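Local coordinates for uncharacterized conserved protein (Staphylococcus epidermidis, PDB 3FRM), which is of unknown function but carries an acetyltransferase (GNAT) domain, and so probably belongs among the acetyltransferase-like proteins, at residues 23-28 / 40-45; 76-81 / 244-249. All coordinates share one frame; numbering follows the deposited sequence.

Interaction 1. Residues 23-28 / 40-45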
loop_
_atom_site.group_PDB
_atom_site.type_symbol
_atom_site.label_atom_id
_atom_site.label_comp_id
_atom_site.label_asym_id
_atom_site.label_seq_id
_atom_site.Cartn_x
_atom_site.Cartn_y
_atom_site.Cartn_z
ATOM N N SER A 23 5.809 -9.769 -30.698
ATOM C CA SER A 23 4.538 -9.144 -30.362
ATOM C C SER A 23 3.940 -9.658 -29.058
ATOM O O SER A 23 3.125 -8.965 -28.446
ATOM C CB SER A 23 3.521 -9.293 -31.465
ATOM O OG SER A 23 3.116 -10.642 -31.536
ATOM N N ARG A 24 4.331 -10.838 -28.607
ATOM C CA ARG A 24 3.758 -11.266 -27.344
ATOM C C ARG A 24 4.553 -10.986 -26.069
ATOM O O ARG A 24 3.928 -10.844 -25.006
ATOM C CB ARG A 24 3.242 -12.726 -27.353
ATOM C CG ARG A 24 3.964 -13.704 -28.171
ATOM C CD ARG A 24 3.336 -15.103 -27.970
ATOM N NE ARG A 24 4.380 -16.067 -27.651
ATOM C CZ ARG A 24 4.712 -16.522 -26.428
ATOM N NH1 ARG A 24 5.707 -17.411 -26.310
ATOM N NH2 ARG A 24 4.043 -16.158 -25.340
ATOM N N LYS A 25 5.890 -10.901 -26.170
ATOM C CA LYS A 25 6.775 -10.841 -24.993
ATOM C C LYS A 25 8.213 -10.360 -25.246
ATOM O O LYS A 25 8.779 -10.549 -26.305
ATOM C CB LYS A 25 6.883 -12.224 -24.379
ATOM C CG LYS A 25 7.262 -13.257 -25.420
ATOM C CD LYS A 25 8.480 -13.982 -25.049
ATOM C CE LYS A 25 8.703 -15.245 -25.964
ATOM N NZ LYS A 25 8.604 -14.944 -27.421
ATOM N N ALA A 26 8.798 -9.752 -24.235
ATOM C CA ALA A 26 10.195 -9.371 -24.224
ATOM C C ALA A 26 10.819 -10.288 -23.198
ATOM O O ALA A 26 10.249 -10.480 -22.143
ATOM C CB ALA A 26 10.343 -7.876 -23.776
ATOM N N ILE A 27 11.954 -10.883 -23.510
ATOM C CA ILE A 27 12.701 -11.714 -22.546
ATOM C C ILE A 27 14.000 -11.013 -22.092
ATOM O O ILE A 27 14.770 -10.593 -22.927
ATOM C CB ILE A 27 13.098 -13.002 -23.196
ATOM C CG1 ILE A 27 11.841 -13.802 -23.591
ATOM C CG2 ILE A 27 14.102 -13.774 -22.318
ATOM C CD1 ILE A 27 12.185 -15.224 -24.042
ATOM N N TYR A 28 14.221 -10.860 -20.787
ATOM C CA TYR A 28 15.393 -10.168 -20.270
ATOM C C TYR A 28 16.185 -11.151 -19.390
ATOM O O TYR A 28 15.614 -11.914 -18.623
ATOM C CB TYR A 28 14.943 -9.001 -19.433
ATOM C CG TYR A 28 14.410 -7.825 -20.222
ATOM C CD1 TYR A 28 15.225 -6.736 -20.494
ATOM C CD2 TYR A 28 13.120 -7.823 -20.714
ATOM C CE1 TYR A 28 14.756 -5.632 -21.219
ATOM C CE2 TYR A 28 12.636 -6.744 -21.466
ATOM C CZ TYR A 28 13.476 -5.644 -21.699
ATOM O OH TYR A 28 13.044 -4.560 -22.424
ATOM N N ASN A 40 16.071 -10.672 -14.664
ATOM C CA ASN A 40 15.896 -11.956 -15.312
ATOM C C ASN A 40 14.414 -12.374 -15.367
ATOM O O ASN A 40 13.876 -13.018 -14.466
ATOM C CB ASN A 40 16.785 -13.027 -14.663
ATOM C CG ASN A 40 18.319 -12.698 -14.750
ATOM O OD1 ASN A 40 18.952 -12.939 -15.780
ATOM N ND2 ASN A 40 18.911 -12.208 -13.648
ATOM N N THR A 41 13.736 -12.027 -16.442
ATOM C CA THR A 41 12.298 -12.131 -16.402
ATOM C C THR A 41 11.699 -11.999 -17.801
ATOM O O THR A 41 12.340 -11.509 -18.720
ATOM C CB THR A 41 11.717 -11.031 -15.422
ATOM O OG1 THR A 41 10.376 -11.380 -15.014
ATOM C CG2 THR A 41 11.766 -9.629 -16.033
ATOM N N TRP A 42 10.459 -12.453 -17.942
ATOM C CA TRP A 42 9.704 -12.272 -19.129
ATOM C C TRP A 42 8.678 -11.144 -18.906
ATOM O O TRP A 42 7.968 -11.176 -17.916
ATOM C CB TRP A 42 8.912 -13.544 -19.409
ATOM C CG TRP A 42 9.614 -14.588 -20.110
ATOM C CD1 TRP A 42 10.908 -15.059 -19.860
ATOM C CD2 TRP A 42 9.064 -15.436 -21.117
ATOM N NE1 TRP A 42 11.181 -16.121 -20.705
ATOM C CE2 TRP A 42 10.072 -16.383 -21.470
ATOM C CE3 TRP A 42 7.831 -15.495 -21.751
ATOM C CZ2 TRP A 42 9.877 -17.355 -22.449
ATOM C CZ3 TRP A 42 7.650 -16.463 -22.724
ATOM C CH2 TRP A 42 8.673 -17.367 -23.073
ATOM N N ILE A 43 8.606 -10.184 -19.831
ATOM C CA ILE A 43 7.596 -9.131 -19.806
ATOM C C ILE A 43 6.595 -9.472 -20.924
ATOM O O ILE A 43 6.912 -9.350 -22.086
ATOM C CB ILE A 43 8.207 -7.766 -20.098
ATOM C CG1 ILE A 43 9.508 -7.528 -19.304
ATOM C CG2 ILE A 43 7.206 -6.591 -19.845
ATOM C CD1 ILE A 43 9.351 -7.524 -17.827
ATOM N N TYR A 44 5.385 -9.902 -20.595
ATOM C CA TYR A 44 4.404 -10.161 -21.657
ATOM C C TYR A 44 3.875 -8.847 -22.230
ATOM O O TYR A 44 3.677 -7.880 -21.497
ATOM C CB TYR A 44 3.209 -10.989 -21.164
ATOM C CG TYR A 44 3.458 -12.474 -20.972
ATOM C CD1 TYR A 44 3.630 -13.327 -22.060
ATOM C CD2 TYR A 44 3.479 -13.029 -19.716
ATOM C CE1 TYR A 44 3.846 -14.666 -21.904
ATOM C CE2 TYR A 44 3.690 -14.434 -19.550
ATOM C CZ TYR A 44 3.882 -15.211 -20.644
ATOM O OH TYR A 44 4.069 -16.540 -20.473
ATOM N N LYS A 45 3.631 -8.845 -23.537
ATOM C CA LYS A 45 2.913 -7.802 -24.212
ATOM C C LYS A 45 1.465 -8.218 -24.496
ATOM O O LYS A 45 0.546 -7.397 -24.398
ATOM C CB LYS A 45 3.654 -7.436 -25.482
ATOM C CG LYS A 45 4.893 -6.603 -25.126
ATOM C CD LYS A 45 6.052 -6.706 -26.119
ATOM C CE LYS A 45 5.923 -5.668 -27.210
ATOM N NZ LYS A 45 6.775 -6.069 -28.368
#

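Interaction 2. Residues 76-81 / 244-249. With SO4 (sulfate ion), chain J.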
loop_
_atom_site.group_PDB
_atom_site.type_symbol
_atom_site.label_atom_id
_atom_site.label_comp_id
_atom_site.label_asym_id
_atom_site.label_seq_id
_atom_site.Cartn_x
_atom_site.Cartn_y
_atom_site.Cartn_z
ATOM N N PHE A 76 2.638 -9.423 -16.673
ATOM C CA PHE A 76 1.587 -9.550 -17.640
ATOM C C PHE A 76 1.276 -8.186 -18.277
ATOM O O PHE A 76 1.900 -7.179 -17.959
ATOM C CB PHE A 76 0.366 -10.256 -17.003
ATOM C CG PHE A 76 0.612 -11.703 -16.690
ATOM C CD1 PHE A 76 0.421 -12.662 -17.636
ATOM C CD2 PHE A 76 1.070 -12.095 -15.446
ATOM C CE1 PHE A 76 0.687 -14.029 -17.346
ATOM C CE2 PHE A 76 1.335 -13.408 -15.147
ATOM C CZ PHE A 76 1.144 -14.392 -16.104
ATOM N N PRO A 77 0.341 -8.147 -19.225
ATOM C CA PRO A 77 0.200 -6.877 -19.960
ATOM C C PRO A 77 -0.343 -5.743 -19.086
ATOM O O PRO A 77 -1.141 -5.961 -18.184
ATOM C CB PRO A 77 -0.802 -7.220 -21.039
ATOM C CG PRO A 77 -0.596 -8.813 -21.192
ATOM C CD PRO A 77 -0.417 -9.269 -19.817
ATOM N N ALA A 78 0.119 -4.546 -19.335
ATOM C CA ALA A 78 -0.478 -3.343 -18.716
ATOM C C ALA A 78 -2.002 -3.344 -18.659
ATOM O O ALA A 78 -2.674 -3.554 -19.662
ATOM C CB ALA A 78 0.005 -2.118 -19.420
ATOM N N ASN A 79 -2.525 -3.166 -17.452
ATOM C CA ASN A 79 -3.941 -3.010 -17.273
ATOM C C ASN A 79 -4.769 -4.215 -17.730
ATOM O O ASN A 79 -5.922 -4.078 -18.057
ATOM C CB ASN A 79 -4.404 -1.752 -17.991
ATOM C CG ASN A 79 -3.574 -0.580 -17.593
ATOM O OD1 ASN A 79 -3.530 -0.240 -16.437
ATOM N ND2 ASN A 79 -2.839 -0.022 -18.519
ATOM N N GLU A 80 -4.181 -5.392 -17.721
ATOM C CA GLU A 80 -4.962 -6.596 -18.000
ATOM C C GLU A 80 -5.055 -7.530 -16.788
ATOM O O GLU A 80 -4.037 -7.845 -16.211
ATOM C CB GLU A 80 -4.356 -7.312 -19.206
ATOM C CG GLU A 80 -4.727 -6.587 -20.533
ATOM C CD GLU A 80 -4.139 -7.244 -21.770
ATOM O OE1 GLU A 80 -4.209 -8.486 -21.916
ATOM O OE2 GLU A 80 -3.594 -6.508 -22.619
ATOM N N LYS A 81 -6.286 -7.893 -16.419
ATOM C CA LYS A 81 -6.670 -8.936 -15.468
ATOM C C LYS A 81 -6.425 -10.289 -16.093
ATOM O O LYS A 81 -6.674 -10.439 -17.260
ATOM C CB LYS A 81 -8.193 -8.857 -15.179
ATOM C CG LYS A 81 -8.689 -7.565 -14.457
ATOM C CD LYS A 81 -7.921 -7.341 -13.110
ATOM C CE LYS A 81 -8.358 -8.286 -11.987
ATOM N NZ LYS A 81 -9.825 -8.161 -11.678
ATOM N N GLY A 244 -2.065 3.049 -13.798
ATOM C CA GLY A 244 -2.266 1.750 -14.389
ATOM C C GLY A 244 -1.496 0.695 -13.613
ATOM O O GLY A 244 -0.706 1.032 -12.749
ATOM N N PHE A 245 -1.764 -0.568 -13.911
ATOM C CA PHE A 245 -1.138 -1.655 -13.151
ATOM C C PHE A 245 -0.585 -2.739 -14.037
ATOM O O PHE A 245 -0.913 -2.795 -15.204
ATOM C CB PHE A 245 -2.175 -2.279 -12.200
ATOM C CG PHE A 245 -3.356 -2.896 -12.908
ATOM C CD1 PHE A 245 -3.376 -4.283 -13.195
ATOM C CD2 PHE A 245 -4.428 -2.095 -13.305
ATOM C CE1 PHE A 245 -4.460 -4.859 -13.874
ATOM C CE2 PHE A 245 -5.534 -2.651 -13.966
ATOM C CZ PHE A 245 -5.554 -4.055 -14.251
ATOM N N LYS A 246 0.260 -3.594 -13.474
ATOM C CA LYS A 246 0.614 -4.892 -14.093
ATOM C C LYS A 246 0.568 -5.949 -13.025
ATOM O O LYS A 246 1.130 -5.741 -11.931
ATOM C CB LYS A 246 2.068 -4.862 -14.569
ATOM C CG LYS A 246 2.309 -4.215 -15.903
ATOM C CD LYS A 246 3.662 -4.692 -16.525
ATOM C CE LYS A 246 3.751 -4.021 -17.901
ATOM N NZ LYS A 246 4.907 -4.329 -18.776
ATOM N N TYR A 247 -0.022 -7.098 -13.339
ATOM C CA TYR A 247 0.179 -8.318 -12.568
ATOM C C TYR A 247 1.592 -8.874 -12.815
ATOM O O TYR A 247 2.125 -8.750 -13.907
ATOM C CB TYR A 247 -0.888 -9.400 -12.900
ATOM C CG TYR A 247 -2.106 -9.112 -12.124
ATOM C CD1 TYR A 247 -2.249 -9.545 -10.815
ATOM C CD2 TYR A 247 -3.088 -8.283 -12.663
ATOM C CE1 TYR A 247 -3.359 -9.165 -10.046
ATOM C CE2 TYR A 247 -4.187 -7.919 -11.939
ATOM C CZ TYR A 247 -4.347 -8.345 -10.638
ATOM O OH TYR A 247 -5.489 -7.900 -9.960
ATOM N N HIS A 248 2.164 -9.522 -11.814
ATOM C CA HIS A 248 3.489 -10.064 -11.915
ATOM C C HIS A 248 3.623 -11.228 -10.907
ATOM O O HIS A 248 3.047 -11.237 -9.814
ATOM C CB HIS A 248 4.585 -8.980 -11.744
ATOM C CG HIS A 248 5.009 -8.776 -10.331
ATOM N ND1 HIS A 248 4.411 -7.848 -9.501
ATOM C CD2 HIS A 248 5.931 -9.421 -9.575
ATOM C CE1 HIS A 248 4.952 -7.923 -8.298
ATOM N NE2 HIS A 248 5.885 -8.858 -8.320
ATOM N N ILE A 249 4.318 -12.251 -11.326
ATOM C CA ILE A 249 4.420 -13.411 -10.475
ATOM C C ILE A 249 5.859 -13.792 -10.333
ATOM O O ILE A 249 6.631 -13.553 -11.249
ATOM C CB ILE A 249 3.593 -14.569 -11.065
ATOM C CG1 ILE A 249 4.055 -14.930 -12.463
ATOM C CG2 ILE A 249 2.112 -14.148 -11.152
ATOM C CD1 ILE A 249 3.522 -16.305 -12.889
HETATM S S SO4 J . -11.049 -8.307 -8.199
HETATM O O1 SO4 J . -10.171 -7.200 -7.855
HETATM O O2 SO4 J . -10.395 -9.151 -9.196
HETATM O O3 SO4 J . -11.319 -9.108 -7.001
HETATM O O4 SO4 J . -12.373 -7.862 -8.626
HETATM O O HOH W 1 4.265 -6.931 -18.993
HETATM O O HOH W 2 -1.332 -7.432 -15.934
#

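Interaction 1. Residues 23-28 / 40-45
The indole of Trp42, on one strand of an antiparallel beta hairpin (strands 25-29 and 41-44), carries two aliphatic chains on one face: Ile27 CG1 sits 3.8 Å from the centroid of the five-membered ring, almost on its normal, and Lys25 CD 3.9 Å from the centroid of the six-membered ring, both as CH-pi contacts. At the indole edge, near its plane, lies Arg24 NH1. The Tyr44 ring has Arg24 NH2 and Arg24 O at its edge, while the guanidinium takes Lys25 CG over one face. Lys25 reaches the indole with CG in the crowded position between backbone N and carbonyl carbon (chi1 52°) and a bend at chi2.

Lys25, Ile27, Trp42 and Tyr44 share the face that meets helix 50-66, where Asp56 takes both a salt bridge from Arg24 NH1 and a hydrogen bond with Tyr44 OH. Ala26, Tyr28, Thr41 and Ile43 line the other face; there the Tyr28 and Ile43 side chains cross obliquely, with Tyr28 CE2 3.9 Å from Ile43 CG1. Ala26 with Ile43 and Tyr28 with Thr41 are the hydrogen-bonded pairs. Ala26 N to Ile43 O lies in the carbonyl plane, whereas Ile43 N approaches Ala26 O nearly along the C=O axis. Beyond the paired strands, Lys45 N donates to Arg24 O over a very short 2.5 Å, from 44° above the carbonyl plane.

Interaction 2. Residues 76-81 / 244-249
The loop 76-81, with a type II turn from Pro77 to Glu80, docks on strand 241-251 mainly through backbone groups. Phe76 N donates to Tyr247 O at 2.9 Å, and Asn79 N to Phe245 O at 2.8 Å, both in the carbonyl plane. Asn79 returns a bond through its side chain: OD1 accepts Phe245 N at 3.1 Å, the donor standing above the amide plane, so Phe245 is held at both its N and its O. Within the turn Glu80 N donates to Pro77 O. One water donates hydrogen bonds to Pro77 O and Glu80 O and accepts one from Tyr247 N; another donates to Phe76 O and accepts from Lys246 NZ, brought there by an extended chain. Asn79 CA rests over one face of the Phe245 ring, 3.8 Å from its centroid.

On the other strand edge Gly244 and Lys246 bond to strand 96-105. Tyr247 OH is hydrogen-bonded to His201 ND1 of the second subunit, and Lys81 NZ to sulfate O2 at 2.7 Å. That sulfate, probably from the crystallisation liquor, is also gripped by Arg237 NH1 and backbone N atoms of the second subunit; its negative charge probably offsets the closeness of Lys81 NZ and Arg237 of that subunit.

Overall arrangement
Interaction 1 closes in the chain before interaction 2 opens, and their centres lie 13 Å apart on one mixed sheet. Strand 72-75 bridges them, running between strand 41-44 and strand 241-251, and residues 76-81 leave its end. The two contacts touch directly: Tyr44 CD2 meets Phe76 CD1 at 3.7 Å, the ring planes about 20° apart, and Ile43 CG2 packs 3.4 Å from Lys246 NZ. Lys45 O also lies 3.6 Å from Pro77 CB. Interaction 1 turns to helix 50-66 with no other subunit on it, whereas interaction 2 reaches the second subunit and the sulfate. The sodium site, formed by Tyr159, Asn160, Asp162 and Ile164, involves neither contact.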